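Local structure of glutamate--tRNA ligase (Methanothermobacter thermautotrophicus, 3AII) at residues A153-E156 against W157-V160; H492-A496 against E497-E501; P145-Y148 against D149-A153; K181-R185 against G186-V190; V446-G450 against D451-E455. The protein is a non-discriminating glutamyl-tRNA synthetase that probably activates glutamate with ATP and passes it to the acceptor end of tRNA(Glu). All coordinates share one frame; numbering follows the deposited sequence.

Contact 1: residues A153-E156 against W157-V160; sequences ADLE and WLGV. With EDO (1,2-ethanediol), chain C.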
loop_
_atom_site.group_PDB
_atom_site.type_symbol
_atom_site.label_atom_id
_atom_site.label_comp_id
_atom_site.label_asym_id
_atom_site.label_seq_id
_atom_site.Cartn_x
_atom_site.Cartn_y
_atom_site.Cartn_z
ATOM N N ALA A 153 -7.577 -7.013 -7.045
ATOM C CA ALA A 153 -7.885 -5.715 -7.635
ATOM C C ALA A 153 -6.707 -4.740 -7.448
ATOM O O ALA A 153 -6.361 -3.974 -8.364
ATOM C CB ALA A 153 -9.170 -5.148 -7.028
ATOM N N ASP A 154 -6.092 -4.772 -6.263
ATOM C CA ASP A 154 -4.947 -3.906 -5.968
ATOM C C ASP A 154 -3.767 -4.268 -6.853
ATOM O O ASP A 154 -3.046 -3.386 -7.321
ATOM C CB ASP A 154 -4.518 -4.015 -4.500
ATOM C CG ASP A 154 -5.535 -3.404 -3.517
ATOM O OD1 ASP A 154 -6.542 -2.783 -3.925
ATOM O OD2 ASP A 154 -5.326 -3.583 -2.301
ATOM N N LEU A 155 -3.549 -5.567 -7.057
ATOM C CA LEU A 155 -2.480 -6.033 -7.938
ATOM C C LEU A 155 -2.694 -5.557 -9.374
ATOM O O LEU A 155 -1.748 -5.157 -10.052
ATOM C CB LEU A 155 -2.408 -7.557 -7.920
ATOM C CG LEU A 155 -1.773 -8.112 -6.656
ATOM C CD1 LEU A 155 -1.833 -9.641 -6.645
ATOM C CD2 LEU A 155 -0.331 -7.636 -6.577
ATOM N N GLU A 156 -3.936 -5.637 -9.842
ATOM C CA GLU A 156 -4.270 -5.156 -11.180
ATOM C C GLU A 156 -3.944 -3.668 -11.272
ATOM O O GLU A 156 -3.357 -3.207 -12.250
ATOM C CB GLU A 156 -5.754 -5.414 -11.513
ATOM C CG GLU A 156 -6.118 -6.899 -11.727
ATOM C CD GLU A 156 -7.614 -7.133 -11.772
ATOM O OE1 GLU A 156 -8.370 -6.214 -11.402
ATOM O OE2 GLU A 156 -8.044 -8.237 -12.168
ATOM N N TRP A 157 -4.309 -2.917 -10.244
ATOM C CA TRP A 157 -4.017 -1.488 -10.221
ATOM C C TRP A 157 -2.522 -1.231 -10.376
ATOM O O TRP A 157 -2.115 -0.317 -11.107
ATOM C CB TRP A 157 -4.544 -0.857 -8.934
ATOM C CG TRP A 157 -4.237 0.606 -8.814
ATOM C CD1 TRP A 157 -4.893 1.634 -9.435
ATOM C CD2 TRP A 157 -3.199 1.212 -8.029
ATOM N NE1 TRP A 157 -4.331 2.836 -9.083
ATOM C CE2 TRP A 157 -3.289 2.609 -8.225
ATOM C CE3 TRP A 157 -2.199 0.713 -7.186
ATOM C CZ2 TRP A 157 -2.421 3.513 -7.607
ATOM C CZ3 TRP A 157 -1.338 1.610 -6.569
ATOM C CH2 TRP A 157 -1.458 3.002 -6.784
ATOM N N LEU A 158 -1.706 -2.041 -9.700
ATOM C CA LEU A 158 -0.254 -1.902 -9.776
ATOM C C LEU A 158 0.300 -2.270 -11.133
ATOM O O LEU A 158 1.450 -1.966 -11.427
ATOM C CB LEU A 158 0.448 -2.770 -8.729
ATOM C CG LEU A 158 0.395 -2.281 -7.300
ATOM C CD1 LEU A 158 0.959 -3.351 -6.382
ATOM C CD2 LEU A 158 1.193 -0.967 -7.185
ATOM N N GLY A 159 -0.500 -2.944 -11.955
ATOM C CA GLY A 159 -0.019 -3.439 -13.235
ATOM C C GLY A 159 0.662 -4.796 -13.173
ATOM O O GLY A 159 1.361 -5.203 -14.101
ATOM N N VAL A 160 0.448 -5.515 -12.077
ATOM C CA VAL A 160 1.054 -6.822 -11.902
ATOM C C VAL A 160 0.191 -7.861 -12.616
ATOM O O VAL A 160 -1.027 -7.869 -12.466
ATOM C CB VAL A 160 1.188 -7.155 -10.399
ATOM C CG1 VAL A 160 1.496 -8.636 -10.176
ATOM C CG2 VAL A 160 2.270 -6.272 -9.755
HETATM C C1 EDO C . -6.100 -0.040 -5.481
HETATM O O1 EDO C . -7.119 -1.007 -5.805
HETATM C C2 EDO C . -6.379 1.250 -6.243
HETATM O O2 EDO C . -7.643 1.784 -5.823
#
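Asp154 OD1 is gripped twice: O1 of a 1,2-ethanediol, probably from the crystallisation liquor, donates to it over 2.6 Å, and Arg356 forms a salt bridge with it. The same diol ties Asp154 to Trp157 one turn on, because its C2 lies over one face of the indole, 3.4 Å above the plane and shifted toward the rim. Trp157 reaches this place with CG opposite the backbone N (chi1 178°), which carries the ring out to where the diol lies between it and the carboxylate. Its CB meanwhile rests 3.4 Å from Asp154 O, the carbonyl that accepts Leu158 N. On the other flank, Leu155 CD2 packs against Val160 CB at 4.1 Å, as Val160, the second residue beyond the helix, comes back against its last turn. Two backbone bonds close that turn. Val160 N reaches Leu155 O over 3.0 Å, whereas Gly159 N approaches Glu156 O from well above the carbonyl plane. With OD2 taking the backbone N of Leu109, Asp154 also fastens the helix to the predicted 'HIGH' region. Positive phi at Gly159 with the paired bonds makes a Schellman motif, here ending the helix of a beta-alpha-beta unit in a class I synthetase catalytic domain.

Contact 2: residues H492-A496 against E497-E501; sequences HWVPA and ESALE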
loop_
_atom_site.group_PDB
_atom_site.type_symbol
_atom_site.label_atom_id
_atom_site.label_comp_id
_atom_site.label_asym_id
_atom_site.label_seq_id
_atom_site.Cartn_x
_atom_site.Cartn_y
_atom_site.Cartn_z
ATOM N N HIS A 492 -2.580 33.587 -6.650
ATOM C CA HIS A 492 -3.680 33.079 -7.466
ATOM C C HIS A 492 -4.974 33.703 -6.967
ATOM O O HIS A 492 -5.007 34.308 -5.886
ATOM C CB HIS A 492 -3.727 31.540 -7.504
ATOM C CG HIS A 492 -3.831 30.886 -6.160
ATOM N ND1 HIS A 492 -2.806 30.900 -5.242
ATOM C CD2 HIS A 492 -4.824 30.145 -5.604
ATOM C CE1 HIS A 492 -3.169 30.222 -4.165
ATOM N NE2 HIS A 492 -4.390 29.754 -4.361
ATOM N N TRP A 493 -6.025 33.586 -7.765
ATOM C CA TRP A 493 -7.239 34.371 -7.548
ATOM C C TRP A 493 -8.390 33.798 -8.366
ATOM O O TRP A 493 -8.174 33.083 -9.351
ATOM C CB TRP A 493 -6.990 35.849 -7.916
ATOM C CG TRP A 493 -6.630 36.013 -9.368
ATOM C CD1 TRP A 493 -5.416 35.757 -9.955
ATOM C CD2 TRP A 493 -7.510 36.409 -10.418
ATOM N NE1 TRP A 493 -5.492 36.008 -11.316
ATOM C CE2 TRP A 493 -6.768 36.400 -11.619
ATOM C CE3 TRP A 493 -8.854 36.790 -10.461
ATOM C CZ2 TRP A 493 -7.340 36.742 -12.854
ATOM C CZ3 TRP A 493 -9.412 37.139 -11.683
ATOM C CH2 TRP A 493 -8.651 37.116 -12.860
ATOM N N VAL A 494 -9.613 34.091 -7.940
ATOM C CA VAL A 494 -10.811 33.631 -8.633
ATOM C C VAL A 494 -11.801 34.789 -8.812
ATOM O O VAL A 494 -12.144 35.465 -7.843
ATOM C CB VAL A 494 -11.502 32.506 -7.838
ATOM C CG1 VAL A 494 -12.719 31.997 -8.606
ATOM C CG2 VAL A 494 -10.517 31.348 -7.553
ATOM N N PRO A 495 -12.260 35.030 -10.052
ATOM C CA PRO A 495 -13.284 36.057 -10.286
ATOM C C PRO A 495 -14.515 35.766 -9.433
ATOM O O PRO A 495 -14.981 34.628 -9.403
ATOM C CB PRO A 495 -13.631 35.886 -11.771
ATOM C CG PRO A 495 -12.449 35.216 -12.388
ATOM C CD PRO A 495 -11.806 34.381 -11.299
ATOM N N ALA A 496 -15.051 36.771 -8.753
ATOM C CA ALA A 496 -16.127 36.505 -7.800
ATOM C C ALA A 496 -17.412 36.021 -8.473
ATOM O O ALA A 496 -18.130 35.173 -7.926
ATOM C CB ALA A 496 -16.402 37.732 -6.958
ATOM N N GLU A 497 -17.701 36.555 -9.655
ATOM C CA GLU A 497 -18.997 36.335 -10.290
ATOM C C GLU A 497 -19.249 34.875 -10.645
ATOM O O GLU A 497 -20.387 34.398 -10.600
ATOM C CB GLU A 497 -19.139 37.201 -11.546
ATOM C CG GLU A 497 -19.339 38.685 -11.259
ATOM C CD GLU A 497 -18.040 39.460 -11.058
ATOM O OE1 GLU A 497 -16.942 38.861 -11.070
ATOM O OE2 GLU A 497 -18.127 40.694 -10.891
ATOM N N SER A 498 -18.186 34.165 -10.996
ATOM C CA SER A 498 -18.334 32.822 -11.555
ATOM C C SER A 498 -17.677 31.717 -10.726
ATOM O O SER A 498 -17.622 30.572 -11.160
ATOM C CB SER A 498 -17.771 32.805 -12.968
ATOM O OG SER A 498 -16.413 33.218 -12.957
ATOM N N ALA A 499 -17.217 32.072 -9.533
ATOM C CA ALA A 499 -16.529 31.160 -8.634
ATOM C C ALA A 499 -17.420 29.991 -8.227
ATOM O O ALA A 499 -18.633 30.164 -8.033
ATOM C CB ALA A 499 -16.076 31.922 -7.399
ATOM N N LEU A 500 -16.815 28.817 -8.099
ATOM C CA LEU A 500 -17.516 27.603 -7.703
ATOM C C LEU A 500 -17.049 27.127 -6.340
ATOM O O LEU A 500 -15.870 27.206 -6.015
ATOM C CB LEU A 500 -17.225 26.496 -8.713
ATOM C CG LEU A 500 -17.632 26.780 -10.157
ATOM C CD1 LEU A 500 -17.128 25.646 -11.064
ATOM C CD2 LEU A 500 -19.131 26.901 -10.233
ATOM N N GLU A 501 -17.965 26.589 -5.546
ATOM C CA GLU A 501 -17.573 26.032 -4.261
ATOM C C GLU A 501 -16.764 24.757 -4.482
ATOM O O GLU A 501 -17.096 23.935 -5.342
ATOM C CB GLU A 501 -18.803 25.729 -3.403
ATOM C CG GLU A 501 -19.625 26.951 -3.061
ATOM C CD GLU A 501 -18.858 27.938 -2.203
ATOM O OE1 GLU A 501 -18.873 29.145 -2.525
ATOM O OE2 GLU A 501 -18.236 27.503 -1.212
HETATM O O HOH W 1 -14.426 32.118 -11.502
#
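Ala496, Glu497 and Ala499 carry this turn, which shows how small side chains can line a reversal of the chain. Ala499 turns its methyl back toward the preceding strand, where CB sits 3.6 Å from Val494 CG1 and 3.5 Å from Pro495 O. The Val494 branch that meets it is the one opposite the backbone N (chi1 -178°), so two small apolar groups close the inside of the bend. Ala496 forms the corner with its methyl turned outward, onto Glu445. Glu497 next to it does not extend: its chain bends at chi2 (85°), bringing OE1 back to 3.6 Å from Ala496 N, while the side chain also touches Arg443. The bend links strand 489-495 to strand 500-505, which belong to two different six-stranded sheets; in this family the anticodon-binding part is built of two such beta barrels, and the chain here crosses from one to the other. Ser498 adds a polar element. Its OG meets a water at 2.7 Å, and that water donates a weak bond of 3.3 Å to Pro495 O. The Ala499 methyl also faces outside partners, Tyr447 on strand 445-449 and Val515 on strand 511-516.

Contact 3: residues P145-Y148 against D149-A153; sequences PEAY and DMIPA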
loop_
_atom_site.group_PDB
_atom_site.type_symbol
_atom_site.label_atom_id
_atom_site.label_comp_id
_atom_site.label_asym_id
_atom_site.label_seq_id
_atom_site.Cartn_x
_atom_site.Cartn_y
_atom_site.Cartn_z
ATOM N N PRO A 145 -12.758 -11.016 5.245
ATOM C CA PRO A 145 -13.457 -11.630 4.112
ATOM C C PRO A 145 -13.379 -10.776 2.846
ATOM O O PRO A 145 -13.323 -11.319 1.747
ATOM C CB PRO A 145 -14.908 -11.697 4.598
ATOM C CG PRO A 145 -14.819 -11.687 6.065
ATOM C CD PRO A 145 -13.635 -10.851 6.415
ATOM N N GLU A 146 -13.369 -9.457 2.999
ATOM C CA GLU A 146 -13.359 -8.571 1.841
ATOM C C GLU A 146 -12.018 -8.600 1.093
ATOM O O GLU A 146 -11.952 -8.282 -0.097
ATOM C CB GLU A 146 -13.726 -7.140 2.264
ATOM C CG GLU A 146 -12.747 -6.528 3.258
ATOM C CD GLU A 146 -13.317 -5.336 4.008
ATOM O OE1 GLU A 146 -14.436 -4.893 3.669
ATOM O OE2 GLU A 146 -12.643 -4.848 4.945
ATOM N N ALA A 147 -10.955 -8.996 1.787
ATOM C CA ALA A 147 -9.620 -8.971 1.202
ATOM C C ALA A 147 -9.422 -9.932 0.035
ATOM O O ALA A 147 -8.562 -9.708 -0.816
ATOM C CB ALA A 147 -8.559 -9.218 2.278
ATOM N N TYR A 148 -10.178 -11.026 -0.003
ATOM C CA TYR A 148 -10.002 -11.981 -1.088
ATOM C C TYR A 148 -10.215 -11.318 -2.442
ATOM O O TYR A 148 -9.522 -11.627 -3.411
ATOM C CB TYR A 148 -10.949 -13.174 -0.948
ATOM C CG TYR A 148 -10.627 -14.056 0.239
ATOM C CD1 TYR A 148 -9.592 -14.978 0.182
ATOM C CD2 TYR A 148 -11.352 -13.952 1.415
ATOM C CE1 TYR A 148 -9.297 -15.787 1.268
ATOM C CE2 TYR A 148 -11.069 -14.746 2.500
ATOM C CZ TYR A 148 -10.043 -15.658 2.427
ATOM O OH TYR A 148 -9.773 -16.447 3.522
ATOM N N ASP A 149 -11.192 -10.426 -2.510
ATOM C CA ASP A 149 -11.436 -9.702 -3.756
ATOM C C ASP A 149 -10.588 -8.440 -3.880
ATOM O O ASP A 149 -10.221 -8.044 -4.989
ATOM C CB ASP A 149 -12.916 -9.354 -3.896
ATOM C CG ASP A 149 -13.779 -10.575 -4.169
ATOM O OD1 ASP A 149 -13.278 -11.549 -4.777
ATOM O OD2 ASP A 149 -14.963 -10.557 -3.772
ATOM N N MET A 150 -10.273 -7.810 -2.752
ATOM C CA MET A 150 -9.541 -6.541 -2.790
ATOM C C MET A 150 -8.098 -6.713 -3.261
ATOM O O MET A 150 -7.577 -5.892 -4.025
ATOM C CB MET A 150 -9.567 -5.822 -1.435
ATOM C CG MET A 150 -10.930 -5.301 -1.021
ATOM S SD MET A 150 -10.806 -4.307 0.480
ATOM C CE MET A 150 -9.976 -5.441 1.586
ATOM N N ILE A 151 -7.456 -7.783 -2.805
ATOM C CA ILE A 151 -6.058 -8.010 -3.134
ATOM C C ILE A 151 -5.793 -8.143 -4.636
ATOM O O ILE A 151 -4.910 -7.487 -5.165
ATOM C CB ILE A 151 -5.488 -9.193 -2.320
ATOM C CG1 ILE A 151 -5.275 -8.739 -0.868
ATOM C CG2 ILE A 151 -4.178 -9.688 -2.938
ATOM C CD1 ILE A 151 -4.927 -9.876 0.096
ATOM N N PRO A 152 -6.555 -8.989 -5.336
ATOM C CA PRO A 152 -6.249 -9.040 -6.771
ATOM C C PRO A 152 -6.555 -7.726 -7.492
ATOM O O PRO A 152 -5.865 -7.359 -8.442
ATOM C CB PRO A 152 -7.146 -10.176 -7.289
ATOM C CG PRO A 152 -8.040 -10.558 -6.142
ATOM C CD PRO A 152 -7.392 -10.115 -4.892
ATOM N N ALA A 153 -7.577 -7.013 -7.045
ATOM C CA ALA A 153 -7.885 -5.715 -7.635
ATOM C C ALA A 153 -6.707 -4.740 -7.448
ATOM O O ALA A 153 -6.361 -3.974 -8.364
ATOM C CB ALA A 153 -9.170 -5.148 -7.028
HETATM O O HOH W 2 -13.623 -10.995 -0.963
#
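Tyr148, whose own carbonyl oxygen meets Pro152 four residues on, has Pro145 O in plane at the edge of its ring; side chains of Val143, His261 and Arg263 also touch it, and its hydroxyl is hydrogen-bonded to Asp137. One turn round the helix start, Met150 bends at chi3 (-54°) and tucks CE against Glu146, 3.4 Å from CG, and near Ala147 CA at 3.6 Å. The carboxylate of Glu146 leads off to Trp347 NE1, and its aliphatic CG is what meets the methionine methyl. A water joins the first turn, donating to Pro145 O at 2.7 Å and accepting at 2.9 Å from Asp149 N, whose other bond, to Glu146 O, is weak; Met150 N also bonds to Glu146 O. Ile151 N then bonds to Ala147 O over 3.0 Å. At the next step the pattern fails: Pro152 has no N-H, and its CD comes to 3.0 Å from Tyr148 O. With no donor at Pro152 the turn before loses a bond, in keeping with the kink of helix 147-158 at this point.

Contact 4: residues K181-R185 against G186-V190; sequences KLIER and GGAYV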
loop_
_atom_site.group_PDB
_atom_site.type_symbol
_atom_site.label_atom_id
_atom_site.label_comp_id
_atom_site.label_asym_id
_atom_site.label_seq_id
_atom_site.Cartn_x
_atom_site.Cartn_y
_atom_site.Cartn_z
ATOM N N LYS A 181 3.170 -37.587 5.990
ATOM C CA LYS A 181 4.387 -38.022 5.309
ATOM C C LYS A 181 5.629 -37.627 6.095
ATOM O O LYS A 181 6.587 -38.406 6.195
ATOM C CB LYS A 181 4.452 -37.453 3.883
ATOM C CG LYS A 181 3.532 -38.193 2.906
ATOM C CD LYS A 181 3.599 -37.599 1.505
ATOM C CE LYS A 181 2.624 -38.308 0.564
ATOM N NZ LYS A 181 2.628 -37.703 -0.794
ATOM N N LEU A 182 5.613 -36.425 6.662
ATOM C CA LEU A 182 6.745 -35.936 7.424
ATOM C C LEU A 182 6.954 -36.803 8.668
ATOM O O LEU A 182 8.078 -37.125 9.032
ATOM C CB LEU A 182 6.526 -34.475 7.826
ATOM C CG LEU A 182 7.615 -33.770 8.635
ATOM C CD1 LEU A 182 8.931 -33.749 7.874
ATOM C CD2 LEU A 182 7.176 -32.349 9.012
ATOM N N ILE A 183 5.858 -37.140 9.338
ATOM C CA ILE A 183 5.894 -38.065 10.469
ATOM C C ILE A 183 6.408 -39.457 10.072
ATOM O O ILE A 183 7.213 -40.053 10.793
ATOM C CB ILE A 183 4.498 -38.168 11.127
ATOM C CG1 ILE A 183 4.123 -36.845 11.801
ATOM C CG2 ILE A 183 4.454 -39.307 12.143
ATOM C CD1 ILE A 183 2.682 -36.835 12.345
ATOM N N GLU A 184 5.966 -39.970 8.927
ATOM C CA GLU A 184 6.441 -41.285 8.487
ATOM C C GLU A 184 7.932 -41.278 8.197
ATOM O O GLU A 184 8.634 -42.270 8.441
ATOM C CB GLU A 184 5.678 -41.813 7.264
ATOM C CG GLU A 184 6.191 -43.224 6.906
ATOM C CD GLU A 184 5.284 -44.033 6.003
ATOM O OE1 GLU A 184 4.286 -43.483 5.491
ATOM O OE2 GLU A 184 5.591 -45.239 5.810
ATOM N N ARG A 185 8.420 -40.156 7.686
ATOM C CA ARG A 185 9.841 -40.002 7.411
ATOM C C ARG A 185 10.653 -39.688 8.663
ATOM O O ARG A 185 11.855 -39.477 8.580
ATOM C CB ARG A 185 10.062 -38.898 6.367
ATOM C CG ARG A 185 9.629 -39.293 4.956
ATOM C CD ARG A 185 10.100 -38.271 3.932
ATOM N NE ARG A 185 10.292 -38.853 2.610
ATOM C CZ ARG A 185 11.463 -38.914 1.983
ATOM N NH1 ARG A 185 12.552 -38.421 2.554
ATOM N NH2 ARG A 185 11.543 -39.459 0.777
ATOM N N GLY A 186 9.994 -39.639 9.816
ATOM C CA GLY A 186 10.673 -39.353 11.074
ATOM C C GLY A 186 11.116 -37.918 11.284
ATOM O O GLY A 186 12.059 -37.649 12.029
ATOM N N GLY A 187 10.425 -36.982 10.638
ATOM C CA GLY A 187 10.818 -35.592 10.690
ATOM C C GLY A 187 9.924 -34.711 11.533
ATOM O O GLY A 187 10.131 -33.506 11.609
ATOM N N ALA A 188 8.938 -35.321 12.177
ATOM C CA ALA A 188 8.038 -34.574 13.036
ATOM C C ALA A 188 7.412 -35.487 14.064
ATOM O O ALA A 188 7.462 -36.710 13.935
ATOM C CB ALA A 188 6.957 -33.880 12.212
ATOM N N TYR A 189 6.836 -34.882 15.096
ATOM C CA TYR A 189 6.186 -35.644 16.149
ATOM C C TYR A 189 5.058 -34.843 16.761
ATOM O O TYR A 189 5.030 -33.614 16.633
ATOM C CB TYR A 189 7.201 -36.072 17.220
ATOM C CG TYR A 189 7.956 -34.963 17.925
ATOM C CD1 TYR A 189 9.039 -34.329 17.325
ATOM C CD2 TYR A 189 7.602 -34.569 19.210
ATOM C CE1 TYR A 189 9.732 -33.340 17.981
ATOM C CE2 TYR A 189 8.300 -33.589 19.874
ATOM C CZ TYR A 189 9.358 -32.977 19.269
ATOM O OH TYR A 189 10.039 -31.986 19.945
ATOM N N VAL A 190 4.114 -35.538 17.400
ATOM C CA VAL A 190 3.043 -34.841 18.108
ATOM C C VAL A 190 3.394 -34.679 19.574
ATOM O O VAL A 190 3.537 -35.666 20.302
ATOM C CB VAL A 190 1.707 -35.551 17.986
ATOM C CG1 VAL A 190 0.631 -34.743 18.724
ATOM C CG2 VAL A 190 1.340 -35.730 16.508
#
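Leu182 holds CG opposite its backbone N (chi1 -180°) and turns at chi2 (60°), which lays the isobutyl group along the chain that returns from the helix end and brings CD2 to 3.6 Å from Ala188 CB. Ile183 uses a different staggered position, with CG1 beside its N, and this branch lies 4.1 Å from the same methyl. The Ala188 methyl, pointing toward the helix, is therefore flanked by two branched side chains of its last turn. The backbone that makes this possible is a Schellman motif: helix 172-184 ends, Gly186 takes a positive phi, and the chain leaves for strand 188-191, an outermost strand of a four-stranded antiparallel sheet. That strand runs on to Cys191, one of the four cysteines that hold the zinc ion, and the side chain of Ala188 is about 12 Å from the metal. Leu182 CD1 also lies 3.9 Å from Gly187 CA, against a residue that has no side chain. Outside, Leu306 and Leu310 of helix 299-310 touch Leu182, while Phe215 touches Ile183. The two capping bonds differ in form. Gly187 N reaches Leu182 O over 2.8 Å with the donor only modestly tilted from the carbonyl plane, whereas Gly186 N comes to Ile183 O over 3.0 Å from above that plane, 68° out of it.

Contact 5: residues V446-G450 against D451-E455; sequences VYLPG and DDLGE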
loop_
_atom_site.group_PDB
_atom_site.type_symbol
_atom_site.label_atom_id
_atom_site.label_comp_id
_atom_site.label_asym_id
_atom_site.label_seq_id
_atom_site.Cartn_x
_atom_site.Cartn_y
_atom_site.Cartn_z
ATOM N N VAL A 446 -12.868 39.838 -6.454
ATOM C CA VAL A 446 -12.161 38.562 -6.575
ATOM C C VAL A 446 -12.125 37.850 -5.241
ATOM O O VAL A 446 -12.299 38.465 -4.183
ATOM C CB VAL A 446 -10.699 38.742 -7.045
ATOM C CG1 VAL A 446 -10.642 39.415 -8.388
ATOM C CG2 VAL A 446 -9.869 39.542 -6.001
ATOM N N TYR A 447 -11.900 36.542 -5.292
ATOM C CA TYR A 447 -11.553 35.796 -4.095
ATOM C C TYR A 447 -10.050 35.567 -4.069
ATOM O O TYR A 447 -9.469 35.107 -5.060
ATOM C CB TYR A 447 -12.269 34.444 -4.087
ATOM C CG TYR A 447 -13.764 34.525 -3.863
ATOM C CD1 TYR A 447 -14.647 34.386 -4.923
ATOM C CD2 TYR A 447 -14.287 34.690 -2.581
ATOM C CE1 TYR A 447 -16.018 34.438 -4.725
ATOM C CE2 TYR A 447 -15.659 34.745 -2.372
ATOM C CZ TYR A 447 -16.516 34.608 -3.448
ATOM O OH TYR A 447 -17.881 34.647 -3.254
ATOM N N LEU A 448 -9.407 35.905 -2.953
ATOM C CA LEU A 448 -7.995 35.580 -2.760
ATOM C C LEU A 448 -7.842 34.560 -1.647
ATOM O O LEU A 448 -8.612 34.568 -0.685
ATOM C CB LEU A 448 -7.180 36.816 -2.372
ATOM C CG LEU A 448 -7.150 37.999 -3.324
ATOM C CD1 LEU A 448 -6.184 39.072 -2.797
ATOM C CD2 LEU A 448 -6.727 37.546 -4.693
ATOM N N PRO A 449 -6.840 33.684 -1.762
ATOM C CA PRO A 449 -6.590 32.729 -0.675
ATOM C C PRO A 449 -6.232 33.481 0.592
ATOM O O PRO A 449 -5.330 34.314 0.572
ATOM C CB PRO A 449 -5.391 31.915 -1.177
ATOM C CG PRO A 449 -4.761 32.755 -2.252
ATOM C CD PRO A 449 -5.866 33.568 -2.861
ATOM N N GLY A 450 -6.946 33.209 1.676
ATOM C CA GLY A 450 -6.815 34.026 2.871
ATOM C C GLY A 450 -5.640 33.714 3.778
ATOM O O GLY A 450 -5.263 34.542 4.604
ATOM N N ASP A 451 -5.059 32.528 3.631
ATOM C CA ASP A 451 -4.012 32.072 4.547
ATOM C C ASP A 451 -2.676 32.790 4.362
ATOM O O ASP A 451 -2.085 32.765 3.282
ATOM C CB ASP A 451 -3.820 30.556 4.438
ATOM C CG ASP A 451 -5.034 29.780 4.919
ATOM O OD1 ASP A 451 -5.821 30.342 5.714
ATOM O OD2 ASP A 451 -5.201 28.610 4.506
ATOM N N ASP A 452 -2.202 33.415 5.435
ATOM C CA ASP A 452 -0.941 34.144 5.408
ATOM C C ASP A 452 -1.005 35.275 4.395
ATOM O O ASP A 452 -0.008 35.611 3.762
ATOM C CB ASP A 452 0.222 33.208 5.075
ATOM C CG ASP A 452 0.445 32.155 6.143
ATOM O OD1 ASP A 452 -0.117 32.302 7.249
ATOM O OD2 ASP A 452 1.183 31.182 5.876
ATOM N N LEU A 453 -2.194 35.845 4.235
ATOM C CA LEU A 453 -2.382 36.981 3.345
ATOM C C LEU A 453 -2.139 38.265 4.131
ATOM O O LEU A 453 -3.016 38.739 4.856
ATOM C CB LEU A 453 -3.798 36.983 2.773
ATOM C CG LEU A 453 -4.132 38.139 1.828
ATOM C CD1 LEU A 453 -3.240 38.096 0.600
ATOM C CD2 LEU A 453 -5.595 38.108 1.430
ATOM N N GLY A 454 -0.943 38.824 3.993
ATOM C CA GLY A 454 -0.612 40.043 4.705
ATOM C C GLY A 454 -0.691 41.258 3.805
ATOM O O GLY A 454 -0.987 41.146 2.621
ATOM N N GLU A 455 -0.413 42.426 4.367
ATOM C CA GLU A 455 -0.492 43.667 3.607
ATOM C C GLU A 455 0.690 43.803 2.652
ATOM O O GLU A 455 1.764 43.238 2.887
ATOM C CB GLU A 455 -0.550 44.860 4.560
ATOM C CG GLU A 455 -1.782 44.864 5.457
ATOM C CD GLU A 455 -1.809 46.050 6.402
ATOM O OE1 GLU A 455 -0.858 46.197 7.199
ATOM O OE2 GLU A 455 -2.780 46.835 6.349
HETATM O O HOH W 3 -2.427 34.093 0.695
HETATM O O HOH W 4 -4.888 36.658 6.905
#
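Leu453 closes the turn after strand 445-449, and its side chain can be followed outward. CB sits over the start of the turn, 3.4 Å from Gly450 O and 3.8 Å from Pro449 O. CG stands opposite the backbone N (chi1 179°), which turns the branches back toward the strand. CD2 then passes Pro449 O at 3.9 Å and reaches Leu448 CB at 4.3 Å, a loose apolar touch. The backbone from Gly450 to Leu453 forms a type II beta turn, with Asp452 at positive phi and a weak bond of 3.4 Å from Leu453 N to Gly450 O. Water takes up part of the polar work here: one molecule donates to both Pro449 O and Asp451 O at 2.9 Å, and a second donates to Gly450 O. Asp451 points its carboxylate near that of Asp409, so one of the two may bind a proton more readily than usual. The apolar side chain sits differently: Leu453 is packed among Val411 of strand 410-416, Ile491 of strand 489-495 and Leu458 of strand 456-460, so this side chain anchors the surface turn against strands of a beta barrel of the anticodon-binding region, as in this family.

How the contacts relate
All five are local contacts, and none is wholly core. Contacts 1 and 3 share Ala153 and occupy opposite ends of helix 147-158 in the catalytic domain: contact 3 covers its first turns, with a water and, further on, a proline kink, while contact 1 ends it at a glycine. Contact 4 ends another helix in the same Schellman fashion, but leads into a strand near zinc, its centre about 40 Å from that of contact 1. Contacts 2 and 5 belong to the anticodon-binding region, where neighbouring strands 489-495 and 445-449 bring them together, Val494 O lying 2.8 Å from Tyr447 N. There backbone bonds within each turn are weak or unclear, and two waters bridge carbonyls at the surface turn of contact 5.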